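Local coordinates for homoserine O-acetyltransferase (Bacillus anthracis str. 'Ames Ancestor', PDB 3I1I), which probably transfers an acetyl group from acetyl-CoA to the hydroxyl of homoserine, an early step in methionine biosynthesis, at residues Ala121-Phe127 with Met281-Ala286; Thr91-Cys95 with Val104-Pro109; Leu14-Glu20 with Leu130-Met135; Leu220-Asn224 with Val275-Trp280. The contacts are given in a common frame with arbitrary orientation. Where two conformers were deposited one is given. Numbering follows the deposited sequence.

Contact 1: Ala121-Phe127 with Met281-Ala286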
# COMPACT_ATOMS: atom_id res chain seq x y z
N ALA A 121 21.66 -10.03 -5.38
CA ALA A 121 20.74 -9.47 -4.41
C ALA A 121 20.65 -7.95 -4.62
O ALA A 121 20.60 -7.49 -5.76
CB ALA A 121 21.17 -9.86 -2.98
N MSE A 122 20.65 -7.17 -3.54
CA MSE A 122 20.57 -5.70 -3.64
C MSE A 122 21.84 -5.04 -4.18
O MSE A 122 21.86 -3.81 -4.42
CB MSE A 122 20.17 -5.06 -2.31
CG MSE A 122 18.81 -5.52 -1.81
SE MSE A 122 17.36 -5.43 -3.15
CE MSE A 122 17.47 -3.53 -3.56
N ASP A 123 22.89 -5.82 -4.43
CA ASP A 123 24.01 -5.32 -5.21
C ASP A 123 23.69 -5.27 -6.72
O ASP A 123 24.49 -4.74 -7.50
CB ASP A 123 25.29 -6.12 -4.95
CG ASP A 123 26.51 -5.53 -5.68
OD1 ASP A 123 26.76 -4.32 -5.53
OD2 ASP A 123 27.19 -6.28 -6.43
N PHE A 124 22.53 -5.78 -7.15
CA PHE A 124 22.20 -5.64 -8.57
C PHE A 124 22.03 -4.17 -8.96
O PHE A 124 21.52 -3.38 -8.19
CB PHE A 124 20.95 -6.43 -8.96
CG PHE A 124 20.83 -6.64 -10.44
CD1 PHE A 124 21.55 -7.66 -11.05
CD2 PHE A 124 20.05 -5.80 -11.21
CE1 PHE A 124 21.48 -7.86 -12.42
CE2 PHE A 124 19.97 -5.99 -12.57
CZ PHE A 124 20.69 -7.01 -13.19
N PRO A 125 22.48 -3.80 -10.16
CA PRO A 125 22.36 -2.39 -10.50
C PRO A 125 20.94 -1.99 -10.85
O PRO A 125 20.18 -2.80 -11.36
CB PRO A 125 23.23 -2.23 -11.74
CG PRO A 125 23.30 -3.58 -12.34
CD PRO A 125 23.22 -4.55 -11.19
N VAL A 126 20.61 -0.74 -10.59
CA VAL A 126 19.38 -0.17 -11.03
C VAL A 126 19.36 -0.17 -12.55
O VAL A 126 20.37 0.25 -13.20
CB VAL A 126 19.24 1.26 -10.52
CG1 VAL A 126 18.02 1.93 -11.16
CG2 VAL A 126 19.18 1.26 -8.96
N PHE A 127 18.24 -0.65 -13.09
CA PHE A 127 17.99 -0.60 -14.52
C PHE A 127 16.77 0.24 -14.87
O PHE A 127 15.85 0.37 -14.07
CB PHE A 127 17.84 -2.02 -15.09
CG PHE A 127 16.44 -2.60 -15.00
CD1 PHE A 127 15.60 -2.55 -16.08
CD2 PHE A 127 16.00 -3.21 -13.82
CE1 PHE A 127 14.33 -3.08 -16.02
CE2 PHE A 127 14.72 -3.74 -13.73
CZ PHE A 127 13.87 -3.68 -14.83
N MSE A 281 10.90 -5.55 -6.85
CA MSE A 281 11.34 -4.21 -6.46
C MSE A 281 12.07 -3.50 -7.62
O MSE A 281 11.78 -2.33 -7.88
CB MSE A 281 12.31 -4.22 -5.26
CG MSE A 281 11.79 -4.72 -3.93
SE MSE A 281 13.24 -4.47 -2.57
CE MSE A 281 14.25 -3.12 -3.38
N TYR A 282 13.05 -4.18 -8.23
CA TYR A 282 13.87 -3.55 -9.30
C TYR A 282 13.01 -3.12 -10.48
O TYR A 282 13.20 -2.02 -11.03
CB TYR A 282 14.98 -4.46 -9.78
CG TYR A 282 16.23 -4.35 -8.95
CD1 TYR A 282 16.36 -5.07 -7.79
CD2 TYR A 282 17.27 -3.50 -9.32
CE1 TYR A 282 17.50 -4.96 -7.01
CE2 TYR A 282 18.42 -3.40 -8.54
CZ TYR A 282 18.51 -4.14 -7.39
OH TYR A 282 19.60 -4.08 -6.57
N THR A 283 12.03 -3.97 -10.81
CA THR A 283 11.12 -3.69 -11.93
C THR A 283 10.20 -2.53 -11.52
O THR A 283 10.00 -1.62 -12.32
CB THR A 283 10.31 -4.94 -12.30
OG1 THR A 283 11.23 -5.98 -12.60
CG2 THR A 283 9.41 -4.71 -13.53
N ALA A 284 9.67 -2.54 -10.28
CA ALA A 284 8.90 -1.37 -9.78
C ALA A 284 9.76 -0.09 -9.83
O ALA A 284 9.28 0.98 -10.25
CB ALA A 284 8.33 -1.61 -8.36
N LYS A 285 11.03 -0.22 -9.48
CA LYS A 285 11.96 0.92 -9.58
C LYS A 285 12.10 1.44 -11.03
O LYS A 285 12.07 2.64 -11.29
CB LYS A 285 13.32 0.53 -9.02
CG LYS A 285 14.34 1.68 -9.00
CD LYS A 285 14.12 2.70 -7.87
CE LYS A 285 15.21 3.77 -7.96
NZ LYS A 285 15.55 4.55 -6.72
N ALA A 286 12.21 0.51 -11.98
CA ALA A 286 12.27 0.87 -13.39
C ALA A 286 11.02 1.65 -13.78
O ALA A 286 11.08 2.62 -14.55
CB ALA A 286 12.44 -0.40 -14.29
O HOH W 1 15.59 -0.88 -11.55
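Tyr282, on helix 277-289, reaches into the loop that leads up to helix 129-142 and has the largest area covered by the contact. Its hydroxyl makes the single direct hydrogen bond, OH of Tyr282 donating to O of Phe124 at 2.6 Å. A bridging water accepts from N of Phe127 (3.1 Å) and donates to O of Tyr282 (2.7 Å). The edge of Phe124 points at the face of Tyr282 in a T-shaped pair, centroids 5.6 Å apart and planes at 86°, while CB of Ala286 lies 3.9 Å from the centroid of the Phe127 ring in a CH-pi contact. The apolar margin is selenomethionine: CE of Met122 meets CE of Met281 at 3.3 Å, and SE of Met122 makes an oblique Met-aromatic approach to Tyr282. Lys285 turns its amine to backbone carbonyls of the second subunit, including that of Val254. A buried phenol thus spends its proton on a loop carbonyl while its ring packs among apolar groups, pinning an irregular loop to a helix.

Contact 2: Thr91-Cys95 with Val104-Pro109. With ACT (acetate ion), chain D.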
# COMPACT_ATOMS: atom_id res chain seq x y z
N THR A 91 11.30 -10.43 -26.28
CA THR A 91 12.41 -10.75 -25.41
C THR A 91 12.01 -10.67 -23.93
O THR A 91 11.07 -9.96 -23.58
CB THR A 91 13.58 -9.74 -25.65
OG1 THR A 91 13.17 -8.43 -25.26
CG2 THR A 91 14.01 -9.71 -27.14
N ASP A 92 12.74 -11.37 -23.06
CA ASP A 92 12.54 -11.23 -21.63
C ASP A 92 13.25 -9.96 -21.10
O ASP A 92 14.41 -9.73 -21.38
CB ASP A 92 13.16 -12.41 -20.85
CG ASP A 92 12.52 -13.75 -21.16
OD1 ASP A 92 11.28 -13.85 -21.32
OD2 ASP A 92 13.30 -14.74 -21.16
N ASN A 93 12.57 -9.17 -20.28
CA ASN A 93 13.14 -7.99 -19.67
C ASN A 93 14.14 -8.34 -18.56
O ASN A 93 14.01 -9.39 -17.90
CB ASN A 93 12.02 -7.12 -19.11
CG ASN A 93 11.10 -6.62 -20.16
OD1 ASN A 93 11.44 -6.59 -21.34
ND2 ASN A 93 9.92 -6.18 -19.74
N LEU A 94 15.13 -7.48 -18.37
CA LEU A 94 15.97 -7.54 -17.15
C LEU A 94 15.11 -7.63 -15.83
O LEU A 94 13.99 -7.08 -15.76
CB LEU A 94 16.84 -6.28 -17.04
CG LEU A 94 18.14 -6.09 -17.84
CD1 LEU A 94 18.57 -4.62 -17.69
CD2 LEU A 94 19.22 -7.07 -17.33
N CYS A 95 15.65 -8.30 -14.82
CA CYS A 95 14.96 -8.53 -13.56
C CYS A 95 13.54 -9.09 -13.72
O CYS A 95 12.64 -8.75 -12.93
CB CYS A 95 14.89 -7.24 -12.76
SG CYS A 95 16.51 -6.54 -12.46
N VAL A 104 12.05 -18.76 -18.55
CA VAL A 104 12.47 -17.35 -18.51
C VAL A 104 13.97 -17.26 -18.45
O VAL A 104 14.60 -17.95 -17.66
CB VAL A 104 11.82 -16.68 -17.28
CG1 VAL A 104 12.50 -15.34 -16.89
CG2 VAL A 104 10.29 -16.56 -17.50
N ILE A 105 14.58 -16.44 -19.27
CA ILE A 105 16.03 -16.25 -19.19
C ILE A 105 16.33 -14.76 -19.01
O ILE A 105 16.08 -13.95 -19.91
CB ILE A 105 16.76 -16.81 -20.48
CG1 ILE A 105 16.48 -18.32 -20.63
CG2 ILE A 105 18.26 -16.51 -20.44
CD1 ILE A 105 16.53 -18.83 -22.09
N THR A 106 16.86 -14.41 -17.85
CA THR A 106 16.96 -13.01 -17.43
C THR A 106 18.24 -12.81 -16.65
O THR A 106 18.88 -13.78 -16.26
CB THR A 106 15.77 -12.62 -16.51
OG1 THR A 106 15.65 -11.20 -16.47
CG2 THR A 106 15.93 -13.16 -15.08
N THR A 107 18.61 -11.55 -16.45
CA THR A 107 19.63 -11.20 -15.46
C THR A 107 19.03 -10.25 -14.43
O THR A 107 18.39 -9.29 -14.79
CB THR A 107 20.85 -10.54 -16.12
OG1 THR A 107 21.30 -11.39 -17.18
CG2 THR A 107 21.98 -10.33 -15.10
N GLY A 108 19.25 -10.57 -13.16
CA GLY A 108 18.63 -9.86 -12.06
C GLY A 108 19.21 -10.26 -10.70
O GLY A 108 20.27 -10.90 -10.62
N PRO A 109 18.52 -9.86 -9.61
CA PRO A 109 19.02 -10.09 -8.28
C PRO A 109 19.18 -11.55 -7.90
O PRO A 109 19.96 -11.85 -6.99
CB PRO A 109 17.99 -9.41 -7.37
CG PRO A 109 17.11 -8.62 -8.24
CD PRO A 109 17.24 -9.14 -9.61
C ACT D . 24.26 -13.99 -15.98
O ACT D . 24.99 -13.66 -15.00
OXT ACT D . 23.02 -14.01 -15.74
CH3 ACT D . 24.81 -14.33 -17.35
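Asp92, just beyond the end of strand 87-91, has the largest area covered in this contact. Its OD2 accepts from N of Ile105 at 2.8 Å with a nearly straight geometry (169°), and the same oxygen forms a salt bridge with Lys9. Cys95 comes next. Its N donates to O of Thr107 at 2.9 Å, again at 169°, and its SG rests 3.9 Å from CD of Pro109. Between these two anchors sits Thr106, whose OG1 donates to O of Asn93 at 2.8 Å and also accepts from N of Asn96. The two runs point nearly the same way, 20° apart, yet neither is a regular strand here. OG1 of Thr107 accepts from N of Gln28, with only a weak approach to an acetate ion that probably came from the crystallisation liquor. With one carboxylate-to-amide, one hydroxyl-to-carbonyl and one backbone-to-backbone bond, the second run is held beside the end of strand 87-91 by polar pairing without a continuous sheet.

Contact 3: Leu14-Glu20 with Leu130-Met135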
# COMPACT_ATOMS: atom_id res chain seq x y z
N LEU A 14 25.38 -11.25 -23.52
CA LEU A 14 26.45 -10.26 -23.65
C LEU A 14 27.44 -10.51 -22.52
O LEU A 14 27.07 -10.70 -21.37
CB LEU A 14 25.91 -8.85 -23.62
CG LEU A 14 25.02 -8.44 -24.80
CD1 LEU A 14 24.20 -7.19 -24.43
CD2 LEU A 14 25.82 -8.18 -26.10
N LYS A 15 28.71 -10.57 -22.89
CA LYS A 15 29.76 -10.90 -21.96
C LYS A 15 29.94 -9.74 -21.00
O LYS A 15 30.25 -9.95 -19.83
CB LYS A 15 31.06 -11.18 -22.70
CG LYS A 15 31.14 -12.54 -23.36
CD LYS A 15 32.43 -12.68 -24.12
CE LYS A 15 32.71 -14.09 -24.60
NZ LYS A 15 33.65 -14.02 -25.77
N GLU A 16 29.77 -8.53 -21.52
CA GLU A 16 29.72 -7.35 -20.71
C GLU A 16 28.70 -6.38 -21.30
O GLU A 16 28.76 -6.06 -22.49
CB GLU A 16 31.09 -6.64 -20.68
CG GLU A 16 32.24 -7.41 -20.00
CD GLU A 16 31.94 -7.84 -18.55
OE1 GLU A 16 31.05 -7.28 -17.88
OE2 GLU A 16 32.64 -8.78 -18.09
N TYR A 17 27.77 -5.92 -20.46
CA TYR A 17 26.89 -4.84 -20.83
C TYR A 17 27.04 -3.67 -19.83
O TYR A 17 27.06 -3.85 -18.62
CB TYR A 17 25.43 -5.33 -20.92
CG TYR A 17 24.47 -4.19 -21.03
CD1 TYR A 17 24.40 -3.44 -22.18
CD2 TYR A 17 23.71 -3.79 -19.93
CE1 TYR A 17 23.55 -2.35 -22.28
CE2 TYR A 17 22.87 -2.69 -20.01
CZ TYR A 17 22.79 -1.98 -21.18
OH TYR A 17 21.99 -0.87 -21.26
N THR A 18 27.15 -2.45 -20.35
CA THR A 18 27.22 -1.28 -19.49
C THR A 18 25.85 -0.61 -19.36
O THR A 18 25.27 -0.13 -20.34
CB THR A 18 28.26 -0.28 -20.00
OG1 THR A 18 29.54 -0.95 -20.02
CG2 THR A 18 28.33 0.97 -19.08
N PHE A 19 25.35 -0.59 -18.14
CA PHE A 19 24.05 -0.01 -17.83
C PHE A 19 24.14 1.53 -17.91
O PHE A 19 25.25 2.13 -17.81
CB PHE A 19 23.60 -0.43 -16.42
CG PHE A 19 23.11 -1.85 -16.32
CD1 PHE A 19 21.78 -2.11 -16.04
CD2 PHE A 19 23.98 -2.92 -16.49
CE1 PHE A 19 21.32 -3.43 -15.93
CE2 PHE A 19 23.53 -4.26 -16.37
CZ PHE A 19 22.19 -4.50 -16.11
N GLU A 20 22.97 2.15 -18.04
CA GLU A 20 22.89 3.60 -18.14
C GLU A 20 23.53 4.30 -16.93
O GLU A 20 24.06 5.41 -17.06
CB GLU A 20 21.43 4.02 -18.32
CG GLU A 20 20.88 3.69 -19.73
CD GLU A 20 21.58 4.49 -20.85
OE1 GLU A 20 21.95 5.67 -20.60
OE2 GLU A 20 21.76 3.95 -21.99
N LEU A 130 15.27 1.96 -20.75
CA LEU A 130 16.25 2.27 -21.78
C LEU A 130 17.34 1.18 -21.81
O LEU A 130 17.77 0.76 -22.91
CB LEU A 130 16.81 3.65 -21.62
CG LEU A 130 17.94 4.05 -22.57
CD1 LEU A 130 17.59 3.75 -24.02
CD2 LEU A 130 18.27 5.56 -22.32
N ASP A 131 17.74 0.68 -20.64
CA ASP A 131 18.69 -0.46 -20.60
C ASP A 131 18.16 -1.65 -21.36
O ASP A 131 18.90 -2.27 -22.13
CB ASP A 131 19.01 -0.87 -19.18
CG ASP A 131 19.89 0.15 -18.47
OD1 ASP A 131 20.94 0.47 -19.05
OD2 ASP A 131 19.53 0.62 -17.37
N VAL A 132 16.86 -1.93 -21.23
CA VAL A 132 16.25 -3.03 -21.94
C VAL A 132 16.27 -2.81 -23.48
O VAL A 132 16.59 -3.72 -24.25
CB VAL A 132 14.83 -3.37 -21.41
CG1 VAL A 132 14.13 -4.37 -22.32
CG2 VAL A 132 14.91 -3.88 -19.91
N ALA A 133 15.96 -1.59 -23.91
CA ALA A 133 16.00 -1.21 -25.30
C ALA A 133 17.45 -1.34 -25.85
O ALA A 133 17.65 -1.82 -26.96
CB ALA A 133 15.45 0.23 -25.45
N ARG A 134 18.46 -0.95 -25.07
CA ARG A 134 19.84 -1.07 -25.55
C ARG A 134 20.24 -2.54 -25.73
O ARG A 134 20.89 -2.89 -26.72
CB ARG A 134 20.83 -0.37 -24.63
CG ARG A 134 20.52 1.13 -24.40
CD ARG A 134 21.70 1.95 -24.79
NE ARG A 134 21.59 3.39 -24.50
CZ ARG A 134 21.27 4.34 -25.39
NH1 ARG A 134 20.97 4.04 -26.68
NH2 ARG A 134 21.25 5.60 -24.99
N MSE A 135 19.82 -3.41 -24.82
CA MSE A 135 20.10 -4.81 -24.97
C MSE A 135 19.39 -5.40 -26.18
O MSE A 135 20.02 -6.05 -26.98
CB MSE A 135 19.74 -5.57 -23.72
CG MSE A 135 20.76 -5.36 -22.63
SE MSE A 135 20.05 -6.05 -20.96
CE MSE A 135 19.68 -7.90 -21.54
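A salt bridge and a shared carboxylate oxygen fasten the end of edge strand 10-18 to helix 129-142. NE of Arg134 donates to OE2 of Glu20 at 2.6 Å, nearly linearly, while its NH1 turns to Tyr168 and to a glycerol. OD1 of Asp131 accepts two hydrogen bonds, from OH of Tyr17 and from N of Glu20, each at 2.8 Å; OD2 of Asp131 accepts from N of Thr128, just before the helix. Farther in, the Tyr17 ring lies against selenomethionine Met135, whose CG stands 4.0 Å from the ring centroid, 4° off its normal, a CH-pi contact beside an oblique Met-aromatic one. CD1 of Leu14 extends this patch to CG of Met135 at 4.3 Å. Beside these bonds, the Phe19 ring packs on Leu94 and Phe127. The axes of strand 16-18 and helix segment 130-135 approach to 10.1 Å, at 138°. One carboxylate oxygen thus accepts from a phenol and a backbone amide, tying the buried tyrosine to the residues just after the strand.

Contact 4: Leu220-Asn224 with Val275-Trp280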
# COMPACT_ATOMS: atom_id res chain seq x y z
N LEU A 220 5.12 -9.12 -0.41
CA LEU A 220 4.96 -9.26 -1.85
C LEU A 220 3.49 -9.27 -2.23
O LEU A 220 3.10 -8.64 -3.22
CB LEU A 220 5.65 -10.54 -2.30
CG LEU A 220 6.00 -10.81 -3.74
CD1 LEU A 220 6.70 -9.61 -4.45
CD2 LEU A 220 6.88 -12.10 -3.77
N GLN A 221 2.66 -9.95 -1.44
CA GLN A 221 1.24 -9.96 -1.70
C GLN A 221 0.65 -8.55 -1.62
O GLN A 221 -0.21 -8.18 -2.39
CB GLN A 221 0.47 -10.89 -0.74
CG GLN A 221 -1.09 -10.76 -0.89
CD GLN A 221 -1.86 -11.94 -0.33
OE1 GLN A 221 -1.42 -12.59 0.61
NE2 GLN A 221 -3.04 -12.21 -0.91
N LEU A 222 1.10 -7.79 -0.65
CA LEU A 222 0.66 -6.40 -0.51
C LEU A 222 1.08 -5.58 -1.74
O LEU A 222 0.27 -4.87 -2.33
CB LEU A 222 1.23 -5.84 0.80
CG LEU A 222 0.75 -4.51 1.34
CD1 LEU A 222 -0.76 -4.31 1.17
CD2 LEU A 222 1.18 -4.45 2.83
N ALA A 223 2.34 -5.73 -2.16
CA ALA A 223 2.81 -5.10 -3.39
C ALA A 223 1.94 -5.47 -4.58
O ALA A 223 1.55 -4.63 -5.36
CB ALA A 223 4.32 -5.43 -3.66
N ASN A 224 1.59 -6.75 -4.69
CA ASN A 224 0.81 -7.26 -5.81
C ASN A 224 -0.64 -6.78 -5.74
O ASN A 224 -1.24 -6.45 -6.76
CB ASN A 224 0.83 -8.78 -5.78
CG ASN A 224 0.17 -9.40 -7.02
OD1 ASN A 224 0.60 -9.17 -8.14
ND2 ASN A 224 -0.87 -10.18 -6.81
N VAL A 275 6.98 -15.81 -8.22
CA VAL A 275 7.53 -14.47 -8.37
C VAL A 275 8.63 -14.22 -7.37
O VAL A 275 8.57 -14.71 -6.26
CB VAL A 275 6.40 -13.42 -8.23
CG1 VAL A 275 6.93 -12.02 -8.02
CG2 VAL A 275 5.51 -13.50 -9.46
N ASP A 276 9.65 -13.45 -7.77
CA ASP A 276 10.75 -13.08 -6.87
C ASP A 276 10.64 -11.63 -6.37
O ASP A 276 10.54 -10.69 -7.15
CB ASP A 276 12.09 -13.25 -7.55
CG ASP A 276 13.26 -12.85 -6.66
OD1 ASP A 276 13.40 -13.44 -5.56
OD2 ASP A 276 13.99 -11.92 -7.06
N ALA A 277 10.74 -11.45 -5.06
CA ALA A 277 10.48 -10.15 -4.42
C ALA A 277 11.49 -9.09 -4.85
O ALA A 277 11.07 -8.00 -5.25
CB ALA A 277 10.46 -10.29 -2.87
N ASN A 278 12.78 -9.38 -4.74
CA ASN A 278 13.81 -8.42 -5.15
C ASN A 278 13.62 -8.01 -6.62
O ASN A 278 13.76 -6.82 -6.96
CB ASN A 278 15.22 -8.99 -4.95
CG ASN A 278 15.60 -9.13 -3.46
OD1 ASN A 278 15.00 -8.52 -2.58
ND2 ASN A 278 16.62 -9.91 -3.20
N SER A 279 13.27 -8.99 -7.46
CA SER A 279 13.04 -8.74 -8.85
C SER A 279 11.87 -7.76 -9.01
O SER A 279 11.91 -6.81 -9.82
CB SER A 279 12.74 -10.05 -9.58
OG SER A 279 13.92 -10.82 -9.73
N TRP A 280 10.82 -8.00 -8.23
CA TRP A 280 9.66 -7.14 -8.24
C TRP A 280 10.07 -5.72 -7.88
O TRP A 280 9.66 -4.80 -8.54
CB TRP A 280 8.61 -7.66 -7.25
CG TRP A 280 7.32 -6.92 -7.37
CD1 TRP A 280 7.03 -5.65 -6.92
CD2 TRP A 280 6.16 -7.40 -8.02
NE1 TRP A 280 5.75 -5.31 -7.26
CE2 TRP A 280 5.18 -6.37 -7.93
CE3 TRP A 280 5.83 -8.60 -8.65
CZ2 TRP A 280 3.91 -6.51 -8.47
CZ3 TRP A 280 4.56 -8.74 -9.21
CH2 TRP A 280 3.61 -7.70 -9.09
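In this alpha/beta-hydrolase fold a run of helices is inserted between strands 174-178 and 309-313, and here two of them, 217-228 and 277-289, meet through apolar groups, with no hydrogen bond between the segments. Val275, still in the loop, offers CG1 to CD2 of Leu220 at 4.3 Å. Asp276 then sits at the N-cap of the second helix and faces away from helix 217-228: its OD2 accepts from N of Ser279 (3.0 Å) and from OG of Ser279 (2.9 Å), while Tyr211 and Gln215 bind its other oxygen. Ala277 opens the helix proper, its CB 4.1 Å from CD2 of Leu220, so that this leucine fills the space beside the first turn. Asn278 points away and Ser279 is out of reach of segment 220-224. CB of Trp280 lies 3.9 Å from CD1 of Leu220, and its indole runs past Ala223 to Asn224, whose ND2 is hydrogen-bonded to Ser271. At the ring's far tip, CH2 of Trp280 comes within 3.5 Å of OD1 of Asn224.

Overall arrangement
From the N terminus, contact 3 opens first, on edge strand 10-18, and closes a long loop on helix 129-142. Within that loop contact 2 closes a much shorter one, just after strand 87-91. Contact 1 opens next, at residues 121-127, before contact 3 has closed, so the two cross; it ends on helix 277-289. Contact 4 falls wholly inside its span, joining helix 217-228 to the start of that same helix. Phe127 meets Phe19 between contacts 1 and 3, Leu94 meets Phe19 and Met135 between 2 and 3, and Pro109 touches Asn278 between 2 and 4. Sheet edge, loops and inserted helices are thereby joined, although contacts 3 and 4 do not touch.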